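Local coordinates for 2-hydroxychromene-2-carboxylate isomerase (Pseudomonas putida, PDB 2IMD), which catalyses the reversible glutathione-dependent isomerization of 2-hydroxychromene-2-carboxylate to trans-o-hydroxybenzylidenepyruvate in naphthalene catabolism, at residues Phe7-Pro12 and Arg88-Phe93; Arg33-Asp38 and Asp154-Ala159. All coordinates share one frame; numbering follows the deposited sequence.

Contact 1. Residues Phe7-Pro12 and Arg88-Phe93; sequences FDFLSP and RMNIGF. With GSH (glutathione), chain D.
The active-site loop of a thioredoxin fold, running from the end of strand 2-7 into helix 12-28, sets Phe7, Asp8 and Phe9 against Met89 and Asn90 of helix 87-92 and against Phe93. Phe7 and Phe93 form a T-shaped pair: the edge of Phe7 at CZ is turned toward the face of Phe93, with ring centroids 6.0 Å apart and planes at 89°. Phe9 comes in rim first. Phe9 CE2 lies 3.3 Å from the backbone O of Met89, near the plane of the ring, while CD2 packs against CB of Met89; Phe110 of helix 99-115 also meets the Phe9 ring edge-to-face. The side chains of Asp8 and Asn90 cross at about a right angle, their carboxylate and amide planes 71° apart, and the amide also passes alongside Phe9.

Asp8 also organises its own loop. With CG anti to the backbone N (chi1 -176°), the carboxylate reaches along the chain, and Asp8 OD1 accepts from N of Leu10 at 3.0 Å in an Asx turn, met from above the carboxylate plane. The same OD1 is bonded to Ser86 OG, and OD2 to the backbone N of Leu39. A type I turn from Asp8 to Ser11 then delivers the inferred nucleophile, Ser11, to the N-cap of helix 12-28, where its OG lies 2.9 Å from the glutathione sulfur SG2.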
loop_
_atom_site.group_PDB
_atom_site.type_symbol
_atom_site.label_atom_id
_atom_site.label_comp_id
_atom_site.label_asym_id
_atom_site.label_seq_id
_atom_site.Cartn_x
_atom_site.Cartn_y
_atom_site.Cartn_z
ATOM N N PHE A 7 12.496 -3.851 9.667
ATOM C CA PHE A 7 11.301 -3.452 10.357
ATOM C C PHE A 7 11.665 -2.424 11.447
ATOM O O PHE A 7 12.834 -2.290 11.780
ATOM C CB PHE A 7 10.656 -4.639 11.037
ATOM C CG PHE A 7 11.562 -5.244 12.090
ATOM C CD1 PHE A 7 12.544 -6.185 11.737
ATOM C CD2 PHE A 7 11.442 -4.831 13.415
ATOM C CE1 PHE A 7 13.405 -6.733 12.698
ATOM C CE2 PHE A 7 12.326 -5.337 14.407
ATOM C CZ PHE A 7 13.299 -6.329 14.035
ATOM N N ASP A 8 10.632 -1.742 11.981
ATOM C CA ASP A 8 10.733 -0.834 13.131
ATOM C C ASP A 8 9.549 -1.225 14.012
ATOM O O ASP A 8 8.451 -1.393 13.486
ATOM C CB ASP A 8 10.602 0.616 12.627
ATOM C CG ASP A 8 10.793 1.668 13.757
ATOM O OD1 ASP A 8 10.377 1.383 14.918
ATOM O OD2 ASP A 8 11.261 2.793 13.439
ATOM N N PHE A 9 9.747 -1.447 15.309
ATOM C CA PHE A 9 8.647 -1.904 16.157
ATOM C C PHE A 9 7.472 -0.932 16.242
ATOM O O PHE A 9 6.416 -1.326 16.754
ATOM C CB PHE A 9 9.197 -2.189 17.540
ATOM C CG PHE A 9 9.991 -3.478 17.616
ATOM C CD1 PHE A 9 9.393 -4.699 17.321
ATOM C CD2 PHE A 9 11.316 -3.472 18.067
ATOM C CE1 PHE A 9 10.148 -5.924 17.417
ATOM C CE2 PHE A 9 12.083 -4.686 18.168
ATOM C CZ PHE A 9 11.502 -5.902 17.866
ATOM N N LEU A 10 7.659 0.330 15.812
ATOM C CA LEU A 10 6.516 1.270 15.788
ATOM C C LEU A 10 5.513 0.964 14.689
ATOM O O LEU A 10 4.432 1.591 14.655
ATOM C CB LEU A 10 6.971 2.737 15.679
ATOM C CG LEU A 10 7.701 3.259 14.474
ATOM C CD1 LEU A 10 6.839 3.163 13.263
ATOM C CD2 LEU A 10 7.969 4.769 14.723
ATOM N N SER A 11 5.851 0.015 13.808
ATOM C CA SER A 11 5.067 -0.130 12.543
ATOM C C SER A 11 4.070 -1.322 12.673
ATOM O O SER A 11 4.498 -2.503 12.717
ATOM C CB SER A 11 6.065 -0.433 11.412
ATOM O OG SER A 11 5.332 -0.856 10.240
ATOM N N PRO A 12 2.761 -1.055 12.578
ATOM C CA PRO A 12 1.803 -2.155 12.691
ATOM C C PRO A 12 1.826 -2.995 11.425
ATOM O O PRO A 12 1.529 -4.228 11.452
ATOM C CB PRO A 12 0.443 -1.462 12.876
ATOM C CG PRO A 12 0.660 -0.049 12.152
ATOM C CD PRO A 12 2.123 0.277 12.502
ATOM N N ARG A 88 14.036 2.291 22.033
ATOM C CA ARG A 88 14.714 1.391 22.990
ATOM C C ARG A 88 14.589 -0.053 22.512
ATOM O O ARG A 88 15.561 -0.843 22.555
ATOM C CB ARG A 88 14.084 1.566 24.373
ATOM C CG ARG A 88 14.605 0.591 25.354
ATOM C CD ARG A 88 14.070 0.778 26.814
ATOM N NE ARG A 88 14.282 2.132 27.342
ATOM C CZ ARG A 88 13.316 2.874 27.895
ATOM N NH1 ARG A 88 12.083 2.391 28.039
ATOM N NH2 ARG A 88 13.582 4.115 28.327
HETATM N N MSE A 89 13.361 -0.452 22.146
HETATM C CA MSE A 89 13.156 -1.858 21.792
HETATM C C MSE A 89 13.857 -2.151 20.471
HETATM O O MSE A 89 14.274 -3.313 20.243
HETATM C CB MSE A 89 11.718 -2.351 21.866
HETATM C CG MSE A 89 11.103 -2.096 23.256
HETATM SE SE MSE A 89 12.100 -2.806 24.801
HETATM C CE MSE A 89 11.930 -4.757 24.446
ATOM N N ASN A 90 13.874 -1.154 19.576
ATOM C CA ASN A 90 14.646 -1.361 18.315
ATOM C C ASN A 90 16.118 -1.663 18.616
ATOM O O ASN A 90 16.693 -2.619 18.092
ATOM C CB ASN A 90 14.643 -0.120 17.390
ATOM C CG ASN A 90 13.313 0.085 16.657
ATOM O OD1 ASN A 90 13.091 1.143 16.063
ATOM N ND2 ASN A 90 12.458 -0.889 16.713
ATOM N N ILE A 91 16.710 -0.811 19.456
ATOM C CA ILE A 91 18.110 -1.026 19.870
ATOM C C ILE A 91 18.286 -2.395 20.554
ATOM O O ILE A 91 19.283 -3.108 20.316
ATOM C CB ILE A 91 18.525 0.090 20.822
ATOM C CG1 ILE A 91 18.639 1.399 20.030
ATOM C CG2 ILE A 91 19.817 -0.317 21.625
ATOM C CD1 ILE A 91 18.897 2.665 20.898
ATOM N N GLY A 92 17.321 -2.768 21.408
ATOM C CA GLY A 92 17.387 -4.038 22.157
ATOM C C GLY A 92 17.545 -5.248 21.252
ATOM O O GLY A 92 18.112 -6.280 21.628
ATOM N N PHE A 93 17.055 -5.146 20.000
ATOM C CA PHE A 93 17.164 -6.283 19.093
ATOM C C PHE A 93 18.648 -6.719 18.963
ATOM O O PHE A 93 18.929 -7.907 18.758
ATOM C CB PHE A 93 16.624 -5.849 17.702
ATOM C CG PHE A 93 17.012 -6.823 16.608
ATOM C CD1 PHE A 93 16.352 -8.072 16.490
ATOM C CD2 PHE A 93 18.116 -6.547 15.769
ATOM C CE1 PHE A 93 16.767 -9.040 15.493
ATOM C CE2 PHE A 93 18.506 -7.511 14.807
ATOM C CZ PHE A 93 17.868 -8.739 14.696
HETATM N N1 GSH D . 0.432 -1.061 2.003
HETATM C CA1 GSH D . 1.356 -1.398 3.070
HETATM C C1 GSH D . 1.292 -2.677 3.761
HETATM O O11 GSH D . 2.217 -3.090 4.559
HETATM O O12 GSH D . 0.170 -3.171 3.663
HETATM C CB1 GSH D . 1.839 -0.147 3.815
HETATM C CG1 GSH D . 3.080 -0.181 4.695
HETATM C CD1 GSH D . 3.336 1.151 5.366
HETATM O OE1 GSH D . 2.458 2.118 5.276
HETATM N N2 GSH D . 4.480 1.329 6.057
HETATM C CA2 GSH D . 4.870 2.563 6.703
HETATM C C2 GSH D . 5.949 3.215 5.891
HETATM O O2 GSH D . 7.031 2.463 5.459
HETATM C CB2 GSH D . 5.279 2.288 8.159
HETATM S SG2 GSH D . 3.953 1.438 9.103
HETATM N N3 GSH D . 5.836 4.511 5.593
HETATM C CA3 GSH D . 6.847 5.017 4.702
HETATM C C3 GSH D . 6.190 5.507 3.421
HETATM O O31 GSH D . 6.970 5.874 2.497
HETATM O O32 GSH D . 4.931 5.584 3.288
#

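Contact 2. Residues Arg33-Asp38 and Asp154-Ala159; sequences RYNAID and DEQTHA
Thr157 and Asp38 meet hydroxyl to backbone: N of Asp38 donates to OG1 of Thr157 at 3.1 Å, with an N-H...O angle of 159°. The hydroxyl is placed for this because OG1 stands anti to the carbonyl carbon of Thr157 (chi1 -64°), which also brings it back along its own helix to a bond with the carbonyl O of Tyr153. Thr157 OG1 thus takes part in two hydrogen bonds, one across the contact and one within its own helix, and it also lies 3.5 Å from CA of Ile37. Ile37 sets its CG2 methyl against the helix, resting 3.7 Å from the backbone O of Gln156 and 3.8 Å from CA of Thr157. In fold terms, the residues just after edge strand 31-36 of the thioredoxin-like sheet pack against helix 147-162 before helix 39-46 begins. Asp38 is the N-cap of that next helix, and its OD2 forms a salt bridge with Arg41, so the threonine holds the backbone of a residue whose carboxylate is engaged elsewhere. A valine in place of Thr157 would probably leave N of Asp38 without its acceptor and the strand-to-helix turn less firmly tied to helix 147-162. Farther back along the strand, the side chains of Asn35 and Gln156 cross at about a right angle, yet their terminal amides lie nearly coplanar, 20° apart. Gln156 reaches this position with its chain bent at chi2 (-52°), while ND2 of Asn35 is hydrogen-bonded to the backbone O of Phe5 on the neighbouring strand.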
loop_
_atom_site.group_PDB
_atom_site.type_symbol
_atom_site.label_atom_id
_atom_site.label_comp_id
_atom_site.label_asym_id
_atom_site.label_seq_id
_atom_site.Cartn_x
_atom_site.Cartn_y
_atom_site.Cartn_z
ATOM N N ARG A 33 16.818 -12.982 7.946
ATOM C CA ARG A 33 17.852 -12.138 8.523
ATOM C C ARG A 33 17.152 -10.859 8.949
ATOM O O ARG A 33 16.702 -10.065 8.078
ATOM C CB ARG A 33 18.943 -11.849 7.514
ATOM C CG ARG A 33 20.118 -11.044 7.969
ATOM C CD ARG A 33 21.018 -10.757 6.755
ATOM N NE ARG A 33 21.636 -11.945 6.171
ATOM C CZ ARG A 33 21.978 -12.085 4.883
ATOM N NH1 ARG A 33 21.744 -11.131 3.990
ATOM N NH2 ARG A 33 22.566 -13.204 4.486
ATOM N N TYR A 34 17.097 -10.650 10.255
ATOM C CA TYR A 34 16.344 -9.515 10.823
ATOM C C TYR A 34 17.161 -8.271 10.948
ATOM O O TYR A 34 18.351 -8.314 11.338
ATOM C CB TYR A 34 15.810 -9.871 12.205
ATOM C CG TYR A 34 14.828 -11.014 12.229
ATOM C CD1 TYR A 34 15.249 -12.360 12.332
ATOM C CD2 TYR A 34 13.450 -10.764 12.216
ATOM C CE1 TYR A 34 14.317 -13.411 12.389
ATOM C CE2 TYR A 34 12.508 -11.832 12.257
ATOM C CZ TYR A 34 12.953 -13.145 12.363
ATOM O OH TYR A 34 12.054 -14.173 12.407
ATOM N N ASN A 35 16.514 -7.133 10.686
ATOM C CA ASN A 35 17.168 -5.838 10.750
ATOM C C ASN A 35 16.230 -4.812 11.387
ATOM O O ASN A 35 15.268 -4.411 10.724
ATOM C CB ASN A 35 17.561 -5.370 9.325
ATOM C CG ASN A 35 18.527 -6.317 8.669
ATOM O OD1 ASN A 35 19.739 -6.302 8.964
ATOM N ND2 ASN A 35 18.012 -7.182 7.805
ATOM N N ALA A 36 16.435 -4.431 12.674
ATOM C CA ALA A 36 15.637 -3.376 13.290
ATOM C C ALA A 36 16.270 -2.045 12.868
ATOM O O ALA A 36 17.482 -1.809 13.072
ATOM C CB ALA A 36 15.673 -3.520 14.805
ATOM N N ILE A 37 15.478 -1.146 12.286
ATOM C CA ILE A 37 16.007 0.147 11.820
ATOM C C ILE A 37 15.077 1.295 12.184
ATOM O O ILE A 37 13.911 1.085 12.551
ATOM C CB ILE A 37 16.204 0.169 10.252
ATOM C CG1 ILE A 37 14.840 -0.068 9.562
ATOM C CG2 ILE A 37 17.228 -0.916 9.795
ATOM C CD1 ILE A 37 14.929 0.096 7.950
ATOM N N ASP A 38 15.608 2.505 12.073
ATOM C CA ASP A 38 14.871 3.717 12.434
ATOM C C ASP A 38 14.084 4.260 11.230
ATOM O O ASP A 38 14.658 4.912 10.323
ATOM C CB ASP A 38 15.842 4.784 12.948
ATOM C CG ASP A 38 15.148 5.980 13.576
ATOM O OD1 ASP A 38 13.965 6.240 13.321
ATOM O OD2 ASP A 38 15.872 6.777 14.236
ATOM N N ASP A 154 22.439 2.395 14.578
ATOM C CA ASP A 154 22.755 3.402 13.562
ATOM C C ASP A 154 23.387 2.752 12.319
ATOM O O ASP A 154 23.047 3.139 11.168
ATOM C CB ASP A 154 23.683 4.459 14.133
ATOM C CG ASP A 154 22.990 5.397 15.109
ATOM O OD1 ASP A 154 21.746 5.316 15.242
ATOM O OD2 ASP A 154 23.714 6.234 15.716
ATOM N N GLU A 155 24.305 1.793 12.529
ATOM C CA GLU A 155 24.989 1.069 11.429
ATOM C C GLU A 155 23.974 0.359 10.546
ATOM O O GLU A 155 24.028 0.458 9.289
ATOM C CB GLU A 155 26.009 0.052 11.987
ATOM C CG GLU A 155 27.175 0.746 12.609
ATOM C CD GLU A 155 28.145 -0.228 13.290
ATOM O OE1 GLU A 155 27.863 -1.460 13.337
ATOM O OE2 GLU A 155 29.185 0.263 13.795
ATOM N N GLN A 156 23.013 -0.297 11.172
ATOM C CA GLN A 156 22.057 -1.068 10.385
ATOM C C GLN A 156 21.101 -0.141 9.678
ATOM O O GLN A 156 20.691 -0.404 8.548
ATOM C CB GLN A 156 21.268 -2.037 11.271
ATOM C CG GLN A 156 22.178 -3.175 11.801
ATOM C CD GLN A 156 22.930 -3.852 10.668
ATOM O OE1 GLN A 156 22.341 -4.411 9.742
ATOM N NE2 GLN A 156 24.238 -3.762 10.722
ATOM N N THR A 157 20.742 0.960 10.315
ATOM C CA THR A 157 19.817 1.866 9.637
ATOM C C THR A 157 20.518 2.422 8.411
ATOM O O THR A 157 19.931 2.573 7.326
ATOM C CB THR A 157 19.409 3.010 10.563
ATOM O OG1 THR A 157 18.673 2.424 11.663
ATOM C CG2 THR A 157 18.569 4.006 9.857
ATOM N N HIS A 158 21.794 2.778 8.594
ATOM C CA HIS A 158 22.574 3.301 7.475
ATOM C C HIS A 158 22.686 2.296 6.333
ATOM O O HIS A 158 22.544 2.668 5.154
ATOM C CB HIS A 158 23.983 3.707 7.928
ATOM C CG HIS A 158 24.699 4.447 6.851
ATOM N ND1 HIS A 158 25.596 3.833 6.006
ATOM C CD2 HIS A 158 24.558 5.719 6.402
ATOM C CE1 HIS A 158 26.033 4.713 5.118
ATOM N NE2 HIS A 158 25.414 5.865 5.334
ATOM N N ALA A 159 22.940 1.013 6.658
ATOM C CA ALA A 159 23.073 -0.071 5.634
ATOM C C ALA A 159 21.753 -0.217 4.883
ATOM O O ALA A 159 21.735 -0.376 3.655
ATOM C CB ALA A 159 23.480 -1.398 6.293
#

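How the contacts relate
From the N terminus, the chain runs through strand 2-7 into 7-12, the first half of contact 1, then through helix 12-28 and strand 31-36 to 33-38, the first half of contact 2. Contact 1 closes at 88-93, a loop of 75 intervening residues, and contact 2 at 154-159, after 115. The segments alternate, and the two closures cross rather than nest. Strand 2-7 and segment 33-38 join them by probable hydrogen bonds: Phe7 O is 2.9 Å from Ile37 N, and Phe7 N is 3.0 Å from Asn35 O. Together they tie the loop after strand 2-7 to 88-93, and the end of strand 31-36 with the turn after it to helix 147-162, their centres about 10 Å apart.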